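Local coordinates for protein LbaCas13a H328A (C2c2) (Lachnospiraceae bacterium NK4A179, PDB 5WLH) that probably binds and processes a CRISPR precursor RNA and, guided by it, cuts target RNA with its HEPN nuclease domains, at residues A[87-91]-A[171-177]; A[460-465]-A[607-611]; A[694-698]-A[855-859]. All coordinates share one frame; numbering follows the deposited sequence.

All three contacts are partly buried, and they share no helix or loop: their centres lie 54 to 69 Å apart and they follow one another in sequence. Contact 1, the most remote from the chain's centre, packs a helix on a loop and the helix that follows it, without a hydrogen bond across. Contact 2, nearest the centre, joins two loops, one of which holds the end of an R-X4-H motif, and is the most polar, mixing a backbone bond, an asparagine amide, a tyrosine hydroxyl and a water. In contact 3 a loop leucine packs on a helix leucine, while one lysine supplies the polar bond. Contacts 2 and 3 lie about 13 Å from the RNA at their nearest atoms, contact 1 about 21 Å.

Contact 1 (A[87-91]-A[171-177]); sequences FLSEI and NKVSEDI
Phe87 meets Ile177 with the edge of its ring: the methyl CD1 of Ile177 lies in the ring plane, 3.5 Å from Phe87 CE2, and the two side chains cross at about a right angle. The ring reaches this place because its CG stands opposite the backbone N (chi1 178°). Ile91 CG1 of the same helix covers one ring face, and Leu88 CD2 closes on Ile177 CG2 at 3.8 Å. This is the tight part, where helix 83-96 packs on the start of helix 175-185. Ile181, one turn beyond Ile177, continues the apolar surface against Leu88 and Ile91. Ser174 caps that second helix at its N-terminus, its OG accepting from Ile177 N at 3.1 Å and so fixing the turn that presents Ile177. Toward Asn171 and the exposed Lys172 the packing is looser. Ile91 CD1 stands 4.2 Å from Val173 CG1 and 3.6 Å from Asn171 OD1. Asn171 CB touches the ring edge 3.8 Å from Phe87 CZ, its amide turned 77° from the ring plane. No hydrogen bond crosses between the segments, which implies that apolar packing and burial hold helix 83-96 to the loop and first turn of helix 175-185.

Contact 2 (A[460-465]-A[607-611]); sequences MDELNA and FHYAT
The hydroxyl of Tyr609 is held by two partners: it accepts from a water at 2.7 Å between Tyr609 OH and the water oxygen, and it donates to the carbonyl of Tyr456, whose ring also meets that of Tyr609 edge-to-face. The same water accepts from Met460 N, tying the tyrosine to the chain just after helix 429-458. Met460 CB sits 3.5 Å from Tyr609 OH, close beside this polar end. Tyr609 CG lies opposite its carbonyl carbon (chi1 -68°), which swings the ring toward Leu463 and Met460. Leu463 covers one face of the ring: its CD1 is 4.1 Å from the ring centroid, a CH-pi contact, while CB touches near CD1 of the ring. On the opposite face lies CG of the neighbouring His608. That histidine ends an R-X4-H sequence, the signature of HEPN nucleases, and so the loop 460-465 packs directly against the end of a probable nuclease motif and the chain that follows it. With an alanine in place of Tyr609, Leu463 would probably lose its aromatic partner, and the water and the Tyr456 carbonyl the hydroxyl that joins them. The Asn464 side chain crosses that of Tyr609 at about a right angle, with its CG in the ring plane at the edge and the amide turned 51° from the ring. Asn464 OD1 accepts from Ala610 N at 3.3 Å, a bond bent to 142° at the hydrogen, while ND2 turns back to give a weak bond to Asp461 O, at the start of the 3-10 turn that precedes it. One residue further on, Ala465 N donates to Ala610 O at 3.0 Å, and Ala465 CB rests 3.7 Å from Thr611 C.

Contact 3 (A[694-698]-A[855-859]); sequences KDNLG and LEFIK
Leu855 spreads its two methyls across a neighbouring loop, CD1 against Asn696 and CD2 against Leu697, in a loop-on-helix packing where 694-698 lies along one face of helix 843-861. The helix belongs to the largely helical region that separates the two R-X4-H motifs in sequence. Leu855, Ile858 and Lys859, spaced three and four residues apart, share the face that meets the loop. Leu855 and Leu697 cross obliquely, with Leu855 CD2 3.6 Å from Leu697 CG. Asn696 meets the other methyl with CB and with the amide carbon CG and oxygen OD1, each at 3.6 Å from Leu855 CD1. The amide ND2 of Asn696 points to another bond, with the carbonyl of Leu690, which ties the loop back to the helix before it. Leu697 continues over the helix, its CD2 4.3 Å from Ile858 CG2, and Phe724 of helix 709-732 and Leu866 also touch Leu697. Lys859 borders this apolar patch and changes character along its length. Its CG passes 4.0 Å from Leu697 CD2, so the methylenes extend the leucine packing. The chain then bends at chi3 (-81°), which carries the ammonium group round to the loop backbone. There it donates to a main-chain carbonyl. Lys859 NZ comes to 2.7 Å from Asn696 O, approaching at a C=O...N angle of 140° and tilted 22° from the carbonyl plane.

Contact 1 (A[87-91]-A[171-177])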
loop_
_atom_site.group_PDB
_atom_site.type_symbol
_atom_site.label_atom_id
_atom_site.label_comp_id
_atom_site.label_asym_id
_atom_site.label_seq_id
_atom_site.Cartn_x
_atom_site.Cartn_y
_atom_site.Cartn_z
ATOM N N PHE A 87 25.752 18.794 -27.959
ATOM C CA PHE A 87 26.555 18.269 -29.061
ATOM C C PHE A 87 26.455 16.747 -29.141
ATOM O O PHE A 87 26.382 16.183 -30.239
ATOM C CB PHE A 87 28.012 18.704 -28.898
ATOM C CG PHE A 87 28.936 18.164 -29.957
ATOM C CD1 PHE A 87 28.693 18.405 -31.297
ATOM C CD2 PHE A 87 30.048 17.420 -29.608
ATOM C CE1 PHE A 87 29.543 17.917 -32.272
ATOM C CE2 PHE A 87 30.902 16.926 -30.576
ATOM C CZ PHE A 87 30.648 17.174 -31.910
ATOM N N LEU A 88 26.460 16.068 -27.988
ATOM C CA LEU A 88 26.230 14.626 -27.976
ATOM C C LEU A 88 24.894 14.279 -28.612
ATOM O O LEU A 88 24.792 13.311 -29.376
ATOM C CB LEU A 88 26.273 14.090 -26.546
ATOM C CG LEU A 88 27.429 14.466 -25.629
ATOM C CD1 LEU A 88 27.148 13.945 -24.230
ATOM C CD2 LEU A 88 28.731 13.903 -26.158
ATOM N N SER A 89 23.851 15.052 -28.298
ATOM C CA SER A 89 22.527 14.763 -28.839
ATOM C C SER A 89 22.492 14.933 -30.350
ATOM O O SER A 89 21.773 14.199 -31.038
ATOM C CB SER A 89 21.480 15.662 -28.182
ATOM O OG SER A 89 20.171 15.272 -28.563
ATOM N N GLU A 90 23.261 15.884 -30.882
ATOM C CA GLU A 90 23.278 16.107 -32.324
ATOM C C GLU A 90 24.002 14.980 -33.049
ATOM O O GLU A 90 23.579 14.559 -34.132
ATOM C CB GLU A 90 23.927 17.457 -32.637
ATOM C CG GLU A 90 23.539 18.041 -33.987
ATOM C CD GLU A 90 22.154 18.666 -33.981
ATOM O OE1 GLU A 90 21.610 18.920 -35.078
ATOM O OE2 GLU A 90 21.607 18.897 -32.881
ATOM N N ILE A 91 25.094 14.479 -32.464
ATOM C CA ILE A 91 25.815 13.354 -33.056
ATOM C C ILE A 91 24.906 12.134 -33.145
ATOM O O ILE A 91 24.839 11.459 -34.180
ATOM C CB ILE A 91 27.092 13.051 -32.250
ATOM C CG1 ILE A 91 28.092 14.192 -32.402
ATOM C CG2 ILE A 91 27.723 11.748 -32.713
ATOM C CD1 ILE A 91 28.450 14.485 -33.844
ATOM N N ASN A 171 31.820 16.178 -37.991
ATOM C CA ASN A 171 32.402 16.751 -36.790
ATOM C C ASN A 171 33.584 15.901 -36.343
ATOM O O ASN A 171 33.721 14.735 -36.722
ATOM C CB ASN A 171 31.368 16.851 -35.658
ATOM C CG ASN A 171 30.043 17.429 -36.126
ATOM O OD1 ASN A 171 29.149 16.698 -36.557
ATOM N ND2 ASN A 171 29.912 18.749 -36.045
ATOM N N LYS A 172 34.447 16.511 -35.540
ATOM C CA LYS A 172 35.562 15.809 -34.918
ATOM C C LYS A 172 35.113 15.357 -33.534
ATOM O O LYS A 172 34.916 16.185 -32.636
ATOM C CB LYS A 172 36.794 16.709 -34.840
ATOM C CG LYS A 172 38.119 15.975 -35.000
ATOM C CD LYS A 172 38.193 15.254 -36.336
ATOM C CE LYS A 172 39.633 15.015 -36.761
ATOM N NZ LYS A 172 39.722 14.509 -38.161
ATOM N N VAL A 173 34.933 14.053 -33.362
ATOM C CA VAL A 173 34.509 13.508 -32.081
ATOM C C VAL A 173 35.723 12.934 -31.370
ATOM O O VAL A 173 36.680 12.462 -31.996
ATOM C CB VAL A 173 33.397 12.447 -32.245
ATOM C CG1 VAL A 173 32.352 12.917 -33.252
ATOM C CG2 VAL A 173 33.977 11.108 -32.641
ATOM N N SER A 174 35.694 12.999 -30.046
ATOM C CA SER A 174 36.744 12.448 -29.204
ATOM C C SER A 174 36.322 11.084 -28.678
ATOM O O SER A 174 35.185 10.645 -28.857
ATOM C CB SER A 174 37.045 13.393 -28.040
ATOM O OG SER A 174 35.882 13.612 -27.256
ATOM N N GLU A 175 37.261 10.412 -28.011
ATOM C CA GLU A 175 36.905 9.197 -27.289
ATOM C C GLU A 175 35.923 9.503 -26.164
ATOM O O GLU A 175 34.995 8.725 -25.911
ATOM C CB GLU A 175 38.157 8.517 -26.734
ATOM C CG GLU A 175 37.904 7.118 -26.209
ATOM C CD GLU A 175 38.981 6.624 -25.266
ATOM O OE1 GLU A 175 40.048 6.196 -25.749
ATOM O OE2 GLU A 175 38.757 6.651 -24.038
ATOM N N ASP A 176 36.107 10.637 -25.481
ATOM C CA ASP A 176 35.222 10.981 -24.371
ATOM C C ASP A 176 33.804 11.248 -24.858
ATOM O O ASP A 176 32.832 10.918 -24.168
ATOM C CB ASP A 176 35.767 12.192 -23.613
ATOM C CG ASP A 176 34.990 12.481 -22.336
ATOM O OD1 ASP A 176 34.944 11.603 -21.444
ATOM O OD2 ASP A 176 34.417 13.584 -22.228
ATOM N N ILE A 177 33.663 11.853 -26.037
ATOM C CA ILE A 177 32.343 11.986 -26.643
ATOM C C ILE A 177 31.738 10.609 -26.892
ATOM O O ILE A 177 30.554 10.374 -26.619
ATOM C CB ILE A 177 32.435 12.804 -27.941
ATOM C CG1 ILE A 177 32.728 14.275 -27.626
ATOM C CG2 ILE A 177 31.161 12.657 -28.755
ATOM C CD1 ILE A 177 33.306 15.038 -28.791
#

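Contact 2 (A[460-465]-A[607-611])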
loop_
_atom_site.group_PDB
_atom_site.type_symbol
_atom_site.label_atom_id
_atom_site.label_comp_id
_atom_site.label_asym_id
_atom_site.label_seq_id
_atom_site.Cartn_x
_atom_site.Cartn_y
_atom_site.Cartn_z
ATOM N N MET A 460 -8.147 -25.620 5.260
ATOM C CA MET A 460 -8.602 -25.473 6.639
ATOM C C MET A 460 -10.111 -25.266 6.684
ATOM O O MET A 460 -10.617 -24.556 7.543
ATOM C CB MET A 460 -7.878 -24.316 7.332
ATOM C CG MET A 460 -6.360 -24.482 7.372
ATOM S SD MET A 460 -5.794 -25.827 8.436
ATOM C CE MET A 460 -6.167 -25.183 10.072
ATOM N N ASP A 461 -10.823 -25.853 5.720
ATOM C CA ASP A 461 -12.279 -25.731 5.633
ATOM C C ASP A 461 -12.977 -25.952 6.979
ATOM O O ASP A 461 -13.925 -25.239 7.329
ATOM C CB ASP A 461 -12.775 -26.761 4.614
ATOM C CG ASP A 461 -13.844 -26.237 3.711
ATOM O OD1 ASP A 461 -14.855 -25.709 4.227
ATOM O OD2 ASP A 461 -13.677 -26.387 2.478
ATOM N N GLU A 462 -12.553 -26.952 7.737
ATOM C CA GLU A 462 -13.317 -27.336 8.919
ATOM C C GLU A 462 -13.064 -26.426 10.114
ATOM O O GLU A 462 -13.563 -26.704 11.210
ATOM C CB GLU A 462 -13.042 -28.808 9.246
ATOM C CG GLU A 462 -13.097 -29.671 7.984
ATOM C CD GLU A 462 -13.647 -31.073 8.189
ATOM O OE1 GLU A 462 -14.337 -31.586 7.284
ATOM O OE2 GLU A 462 -13.379 -31.677 9.243
ATOM N N LEU A 463 -12.306 -25.341 9.937
ATOM C CA LEU A 463 -12.362 -24.255 10.912
ATOM C C LEU A 463 -13.751 -23.632 10.957
ATOM O O LEU A 463 -14.141 -23.069 11.985
ATOM C CB LEU A 463 -11.333 -23.177 10.581
ATOM C CG LEU A 463 -9.850 -23.525 10.713
ATOM C CD1 LEU A 463 -8.976 -22.318 10.362
ATOM C CD2 LEU A 463 -9.535 -24.005 12.126
ATOM N N ASN A 464 -14.494 -23.701 9.848
ATOM C CA ASN A 464 -15.827 -23.113 9.782
ATOM C C ASN A 464 -16.733 -23.774 10.809
ATOM O O ASN A 464 -16.719 -24.998 10.967
ATOM C CB ASN A 464 -16.413 -23.276 8.376
ATOM C CG ASN A 464 -15.878 -22.247 7.396
ATOM O OD1 ASN A 464 -16.026 -21.036 7.600
ATOM N ND2 ASN A 464 -15.237 -22.726 6.326
ATOM N N ALA A 465 -17.514 -22.951 11.514
ATOM C CA ALA A 465 -18.348 -23.447 12.605
ATOM C C ALA A 465 -19.261 -24.567 12.118
ATOM O O ALA A 465 -19.880 -24.466 11.051
ATOM C CB ALA A 465 -19.173 -22.305 13.204
ATOM N N PHE A 607 -12.686 -12.820 7.938
ATOM C CA PHE A 607 -13.722 -12.801 6.915
ATOM C C PHE A 607 -13.896 -14.172 6.275
ATOM O O PHE A 607 -14.968 -14.459 5.733
ATOM C CB PHE A 607 -13.390 -11.782 5.819
ATOM C CG PHE A 607 -13.489 -10.330 6.253
ATOM C CD1 PHE A 607 -14.286 -9.947 7.323
ATOM C CD2 PHE A 607 -12.787 -9.346 5.560
ATOM C CE1 PHE A 607 -14.370 -8.611 7.704
ATOM C CE2 PHE A 607 -12.872 -8.000 5.930
ATOM C CZ PHE A 607 -13.645 -7.633 7.010
ATOM N N HIS A 608 -12.871 -15.022 6.341
ATOM C CA HIS A 608 -12.846 -16.295 5.629
ATOM C C HIS A 608 -13.487 -17.419 6.427
ATOM O O HIS A 608 -14.140 -18.292 5.841
ATOM C CB HIS A 608 -11.401 -16.666 5.276
ATOM C CG HIS A 608 -11.282 -17.574 4.095
ATOM N ND1 HIS A 608 -10.535 -18.730 4.117
ATOM C CD2 HIS A 608 -11.828 -17.502 2.858
ATOM C CE1 HIS A 608 -10.619 -19.330 2.942
ATOM N NE2 HIS A 608 -11.397 -18.606 2.160
ATOM N N TYR A 609 -13.310 -17.420 7.747
ATOM C CA TYR A 609 -13.784 -18.511 8.599
ATOM C C TYR A 609 -14.784 -17.955 9.605
ATOM O O TYR A 609 -14.401 -17.251 10.543
ATOM C CB TYR A 609 -12.609 -19.211 9.286
ATOM C CG TYR A 609 -11.784 -19.950 8.266
ATOM C CD1 TYR A 609 -12.332 -21.010 7.561
ATOM C CD2 TYR A 609 -10.485 -19.559 7.961
ATOM C CE1 TYR A 609 -11.614 -21.691 6.604
ATOM C CE2 TYR A 609 -9.748 -20.238 6.999
ATOM C CZ TYR A 609 -10.324 -21.292 6.317
ATOM O OH TYR A 609 -9.641 -21.969 5.350
ATOM N N ALA A 610 -16.058 -18.279 9.402
ATOM C CA ALA A 610 -17.124 -17.877 10.314
ATOM C C ALA A 610 -17.115 -18.787 11.535
ATOM O O ALA A 610 -17.293 -20.003 11.409
ATOM C CB ALA A 610 -18.477 -17.942 9.608
ATOM N N THR A 611 -16.920 -18.207 12.710
ATOM C CA THR A 611 -16.822 -19.005 13.930
ATOM C C THR A 611 -18.147 -19.046 14.692
ATOM O O THR A 611 -19.146 -18.489 14.239
ATOM C CB THR A 611 -15.716 -18.461 14.853
ATOM O OG1 THR A 611 -15.970 -17.080 15.138
ATOM C CG2 THR A 611 -14.361 -18.597 14.181
HETATM O O HOH W 1 -9.843 -23.930 3.454
#

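Contact 3 (A[694-698]-A[855-859])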
loop_
_atom_site.group_PDB
_atom_site.type_symbol
_atom_site.label_atom_id
_atom_site.label_comp_id
_atom_site.label_asym_id
_atom_site.label_seq_id
_atom_site.Cartn_x
_atom_site.Cartn_y
_atom_site.Cartn_z
ATOM N N LYS A 694 -20.175 31.051 -20.047
ATOM C CA LYS A 694 -21.459 30.962 -20.721
ATOM C C LYS A 694 -21.565 29.728 -21.603
ATOM O O LYS A 694 -22.681 29.329 -21.956
ATOM C CB LYS A 694 -21.697 32.237 -21.529
ATOM C CG LYS A 694 -22.082 33.423 -20.665
ATOM C CD LYS A 694 -22.166 34.692 -21.501
ATOM C CE LYS A 694 -22.201 35.932 -20.642
ATOM N NZ LYS A 694 -21.686 37.095 -21.415
ATOM N N ASP A 695 -20.440 29.111 -21.964
ATOM C CA ASP A 695 -20.505 27.832 -22.663
ATOM C C ASP A 695 -20.937 26.711 -21.727
ATOM O O ASP A 695 -21.490 25.702 -22.179
ATOM C CB ASP A 695 -19.152 27.507 -23.292
ATOM C CG ASP A 695 -18.847 28.382 -24.480
ATOM O OD1 ASP A 695 -19.804 28.754 -25.193
ATOM O OD2 ASP A 695 -17.658 28.699 -24.699
ATOM N N ASN A 696 -20.702 26.873 -20.430
ATOM C CA ASN A 696 -21.071 25.856 -19.456
ATOM C C ASN A 696 -22.444 26.155 -18.871
ATOM O O ASN A 696 -23.458 25.669 -19.379
ATOM C CB ASN A 696 -20.007 25.769 -18.360
ATOM C CG ASN A 696 -18.636 25.458 -18.921
ATOM O OD1 ASN A 696 -18.520 24.734 -19.907
ATOM N ND2 ASN A 696 -17.592 26.013 -18.308
ATOM N N LEU A 697 -22.490 26.958 -17.813
ATOM C CA LEU A 697 -23.741 27.266 -17.141
ATOM C C LEU A 697 -24.141 28.729 -17.220
ATOM O O LEU A 697 -25.335 29.029 -17.135
ATOM C CB LEU A 697 -23.665 26.864 -15.663
ATOM C CG LEU A 697 -23.502 25.373 -15.374
ATOM C CD1 LEU A 697 -23.443 25.168 -13.872
ATOM C CD2 LEU A 697 -24.628 24.537 -15.983
ATOM N N GLY A 698 -23.185 29.640 -17.356
ATOM C CA GLY A 698 -23.525 31.047 -17.471
ATOM C C GLY A 698 -24.176 31.626 -16.238
ATOM O O GLY A 698 -24.926 32.605 -16.338
ATOM N N LEU A 855 -22.513 19.133 -16.466
ATOM C CA LEU A 855 -23.105 20.433 -16.762
ATOM C C LEU A 855 -24.393 20.272 -17.552
ATOM O O LEU A 855 -25.387 20.951 -17.270
ATOM C CB LEU A 855 -22.103 21.311 -17.511
ATOM C CG LEU A 855 -20.845 21.658 -16.704
ATOM C CD1 LEU A 855 -19.756 22.253 -17.584
ATOM C CD2 LEU A 855 -21.160 22.579 -15.535
ATOM N N GLU A 856 -24.406 19.355 -18.523
ATOM C CA GLU A 856 -25.622 19.125 -19.299
ATOM C C GLU A 856 -26.719 18.512 -18.435
ATOM O O GLU A 856 -27.900 18.857 -18.583
ATOM C CB GLU A 856 -25.311 18.240 -20.510
ATOM C CG GLU A 856 -26.538 17.771 -21.273
ATOM C CD GLU A 856 -26.192 17.057 -22.567
ATOM O OE1 GLU A 856 -26.399 17.657 -23.645
ATOM O OE2 GLU A 856 -25.717 15.900 -22.508
ATOM N N PHE A 857 -26.345 17.602 -17.524
ATOM C CA PHE A 857 -27.298 17.021 -16.583
ATOM C C PHE A 857 -27.969 18.096 -15.737
ATOM O O PHE A 857 -29.182 18.040 -15.484
ATOM C CB PHE A 857 -26.564 16.013 -15.683
ATOM C CG PHE A 857 -27.427 15.379 -14.627
ATOM C CD1 PHE A 857 -28.356 14.404 -14.962
ATOM C CD2 PHE A 857 -27.284 15.729 -13.294
ATOM C CE1 PHE A 857 -29.127 13.803 -13.998
ATOM C CE2 PHE A 857 -28.063 15.128 -12.318
ATOM C CZ PHE A 857 -28.991 14.163 -12.678
ATOM N N ILE A 858 -27.184 19.059 -15.256
ATOM C CA ILE A 858 -27.728 20.161 -14.466
ATOM C C ILE A 858 -28.722 20.965 -15.301
ATOM O O ILE A 858 -29.853 21.233 -14.874
ATOM C CB ILE A 858 -26.582 21.045 -13.939
ATOM C CG1 ILE A 858 -25.726 20.266 -12.935
ATOM C CG2 ILE A 858 -27.122 22.314 -13.305
ATOM C CD1 ILE A 858 -26.429 19.970 -11.637
ATOM N N LYS A 859 -28.312 21.348 -16.513
ATOM C CA LYS A 859 -29.184 22.123 -17.395
ATOM C C LYS A 859 -30.474 21.375 -17.711
ATOM O O LYS A 859 -31.543 21.992 -17.811
ATOM C CB LYS A 859 -28.434 22.472 -18.686
ATOM C CG LYS A 859 -27.515 23.685 -18.558
ATOM C CD LYS A 859 -26.622 23.872 -19.790
ATOM C CE LYS A 859 -25.401 22.953 -19.740
ATOM N NZ LYS A 859 -24.269 23.389 -20.613
#